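Side-chain contact in J domain-containing protein required for chloroplast accumulation response 1 (Arabidopsis thaliana, PDB 3AG7), which is required for chloroplast photorelocation movement, modulating chloroplast actin filaments, and carries an auxilin-like J domain whose co-chaperone activity this movement requires: residues S31-Q34 with Y35-S39. Sequence-based numbering, arbitrary orientation.
Sequences STLQ and YILWS
Leu33 O accepts two backbone hydrogen bonds across the contact. Ile36 N donates to Leu33 O at 3.1 Å. Leu37 N donates to Leu33 O at 2.9 Å. One residue earlier, Tyr35 N hydrogen-bonds to Thr32 O at 3.0 Å, and Trp18 NE1 of helix 5-19 donates to the same oxygen. The chain thus coils for a single short turn around 33-35, and a water then joins Gln34 O to Leu37 O.

Gln34 and Tyr35 lie side by side on the outer surface. With chi1 at 63°, Gln34 CG sits between the backbone N and the carbonyl carbon. Gln34 CG rests over one face of the Tyr35 ring, off centre toward the rim, 4.0 Å from the Tyr35 centroid, as a CH-pi contact. The amide and ring planes are 12° apart. Thr32 O lies at the ring edge.

Inward, Leu33 CD2 meets Ile36 CG2 at 4.0 Å. Leu33 CB faces Leu37 CD1. Leu33 and Ile36 also touch Trp18 and Val89, and Leu37 reaches Leu68. This is a short 3-10 turn, closed by an i to i+4 hydrogen bond, in the loop between helices 26-30 and 54-68; it buries Leu33 and Ile36 against the helices of an auxilin-like J domain.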
ATOM      1  N   SER A  31      -5.449  -6.105   3.296  1.00  8.78           N
ATOM      2  CA  SER A  31      -6.205  -7.233   2.762  1.00 10.53           C
ATOM      3  C   SER A  31      -6.562  -7.055   1.264  1.00 11.15           C
ATOM      4  O   SER A  31      -7.093  -7.989   0.631  1.00 10.63           O
ATOM      5  CB  SER A  31      -7.488  -7.491   3.585  1.00  9.17           C
ATOM      6  OG  SER A  31      -8.398  -6.432   3.409  1.00 10.65           O
ATOM      7  N   THR A  32      -6.306  -5.874   0.721  1.00  8.33           N
ATOM      8  CA  THR A  32      -6.643  -5.574  -0.681  1.00  9.79           C
ATOM      9  C   THR A  32      -5.473  -4.999  -1.515  1.00 10.80           C
ATOM     10  O   THR A  32      -5.677  -4.582  -2.658  1.00 11.12           O
ATOM     11  CB  THR A  32      -7.832  -4.586  -0.815  1.00 10.64           C
ATOM     12  OG1 THR A  32      -7.505  -3.308  -0.216  1.00 12.60           O
ATOM     13  CG2 THR A  32      -9.108  -5.185  -0.218  1.00 12.80           C
ATOM     14  N   LEU A  33      -4.243  -5.109  -1.010  1.00 10.87           N
ATOM     15  CA  LEU A  33      -3.086  -4.591  -1.755  1.00 12.16           C
ATOM     16  C   LEU A  33      -2.880  -5.221  -3.123  1.00 13.00           C
ATOM     17  O   LEU A  33      -2.323  -4.579  -4.006  1.00 11.79           O
ATOM     18  CB  LEU A  33      -1.790  -4.718  -0.947  1.00 12.88           C
ATOM     19  CG  LEU A  33      -1.521  -3.596   0.062  1.00 12.04           C
ATOM     20  CD1 LEU A  33      -0.287  -3.987   0.831  1.00 15.16           C
ATOM     21  CD2 LEU A  33      -1.313  -2.243  -0.637  1.00 12.72           C
ATOM     22  N   GLN A  34      -3.380  -6.438  -3.315  1.00 13.13           N
ATOM     23  CA  GLN A  34      -3.179  -7.184  -4.567  1.00 14.09           C
ATOM     24  C   GLN A  34      -3.983  -6.546  -5.692  1.00 14.55           C
ATOM     25  O   GLN A  34      -3.747  -6.820  -6.872  1.00 15.05           O
ATOM     26  CB  GLN A  34      -3.544  -8.670  -4.378  1.00 13.63           C
ATOM     27  CG  GLN A  34      -4.993  -8.928  -4.035  1.00 15.27           C
ATOM     28  CD  GLN A  34      -5.241  -9.048  -2.532  1.00 15.18           C
ATOM     29  OE1 GLN A  34      -4.788  -8.220  -1.734  1.00 14.56           O
ATOM     30  NE2 GLN A  34      -5.984 -10.097  -2.138  1.00 17.08           N
ATOM     31  N   TYR A  35      -4.888  -5.652  -5.308  1.00 12.29           N
ATOM     32  CA  TYR A  35      -5.763  -4.982  -6.271  1.00 13.14           C
ATOM     33  C   TYR A  35      -5.213  -3.615  -6.672  1.00 12.83           C
ATOM     34  O   TYR A  35      -5.783  -2.951  -7.520  1.00 14.37           O
ATOM     35  CB  TYR A  35      -7.179  -4.856  -5.726  1.00 13.57           C
ATOM     36  CG  TYR A  35      -7.849  -6.204  -5.570  1.00 17.24           C
ATOM     37  CD1 TYR A  35      -8.248  -6.927  -6.689  1.00 23.21           C
ATOM     38  CD2 TYR A  35      -8.028  -6.763  -4.317  1.00 19.38           C
ATOM     39  CE1 TYR A  35      -8.831  -8.167  -6.561  1.00 27.93           C
ATOM     40  CE2 TYR A  35      -8.602  -8.006  -4.177  1.00 24.26           C
ATOM     41  CZ  TYR A  35      -9.002  -8.703  -5.296  1.00 31.15           C
ATOM     42  OH  TYR A  35      -9.594  -9.942  -5.154  1.00 37.76           O
ATOM     43  N   ILE A  36      -4.107  -3.188  -6.075  1.00 12.25           N
ATOM     44  CA  ILE A  36      -3.506  -1.894  -6.447  1.00 13.19           C
ATOM     45  C   ILE A  36      -2.038  -2.062  -6.861  1.00 15.78           C
ATOM     46  O   ILE A  36      -1.542  -1.358  -7.749  1.00 15.11           O
ATOM     47  CB  ILE A  36      -3.705  -0.806  -5.332  1.00 11.99           C
ATOM     48  CG1 ILE A  36      -3.318   0.613  -5.807  1.00 12.70           C
ATOM     49  CG2 ILE A  36      -2.980  -1.139  -4.069  1.00  9.74           C
ATOM     50  CD1 ILE A  36      -4.213   1.150  -6.921  1.00 14.32           C
ATOM     51  N   LEU A  37      -1.340  -3.034  -6.291  1.00 14.92           N
ATOM     52  CA  LEU A  37       0.062  -3.175  -6.665  1.00 16.06           C
ATOM     53  C   LEU A  37       0.268  -3.831  -8.035  1.00 16.94           C
ATOM     54  O   LEU A  37      -0.541  -4.646  -8.484  1.00 15.61           O
ATOM     55  CB  LEU A  37       0.807  -3.962  -5.593  1.00 15.70           C
ATOM     56  CG  LEU A  37       0.796  -3.269  -4.216  1.00 14.69           C
ATOM     57  CD1 LEU A  37       1.568  -4.082  -3.267  1.00 15.54           C
ATOM     58  CD2 LEU A  37       1.386  -1.853  -4.329  1.00 21.74           C
ATOM     59  N   TRP A  38       1.383  -3.497  -8.681  1.00 19.27           N
ATOM     60  CA  TRP A  38       1.742  -4.104  -9.965  1.00 20.69           C
ATOM     61  C   TRP A  38       2.200  -5.557  -9.841  1.00 22.28           C
ATOM     62  O   TRP A  38       2.533  -6.019  -8.744  1.00 22.24           O
ATOM     63  CB  TRP A  38       2.850  -3.284 -10.619  1.00 20.38           C
ATOM     64  CG  TRP A  38       4.032  -3.109  -9.752  1.00 18.40           C
ATOM     65  CD1 TRP A  38       5.137  -3.932  -9.661  1.00 13.52           C
ATOM     66  CD2 TRP A  38       4.226  -2.075  -8.795  1.00 15.85           C
ATOM     67  NE1 TRP A  38       6.003  -3.442  -8.710  1.00 17.21           N
ATOM     68  CE2 TRP A  38       5.483  -2.284  -8.197  1.00 16.97           C
ATOM     69  CE3 TRP A  38       3.487  -0.943  -8.436  1.00 19.29           C
ATOM     70  CZ2 TRP A  38       5.988  -1.439  -7.193  1.00 20.47           C
ATOM     71  CZ3 TRP A  38       3.990  -0.101  -7.457  1.00 20.30           C
ATOM     72  CH2 TRP A  38       5.241  -0.334  -6.868  1.00 21.42           C
ATOM     73  N   SER A  39       2.300  -6.249 -10.980  1.00 23.97           N
ATOM     74  CA  SER A  39       2.821  -7.628 -11.016  1.00 24.94           C
ATOM     75  C   SER A  39       4.222  -7.799 -10.427  1.00 25.20           C
ATOM     76  O   SER A  39       5.139  -7.060 -10.773  1.00 25.64           O
ATOM     77  CB  SER A  39       2.833  -8.152 -12.464  1.00 26.07           C
ATOM     78  OG  SER A  39       2.138  -9.379 -12.518  1.00 31.22           O
TER
HETATM   79  O   HOH W   1      -1.128  -7.411  -8.057  1.00 35.60           O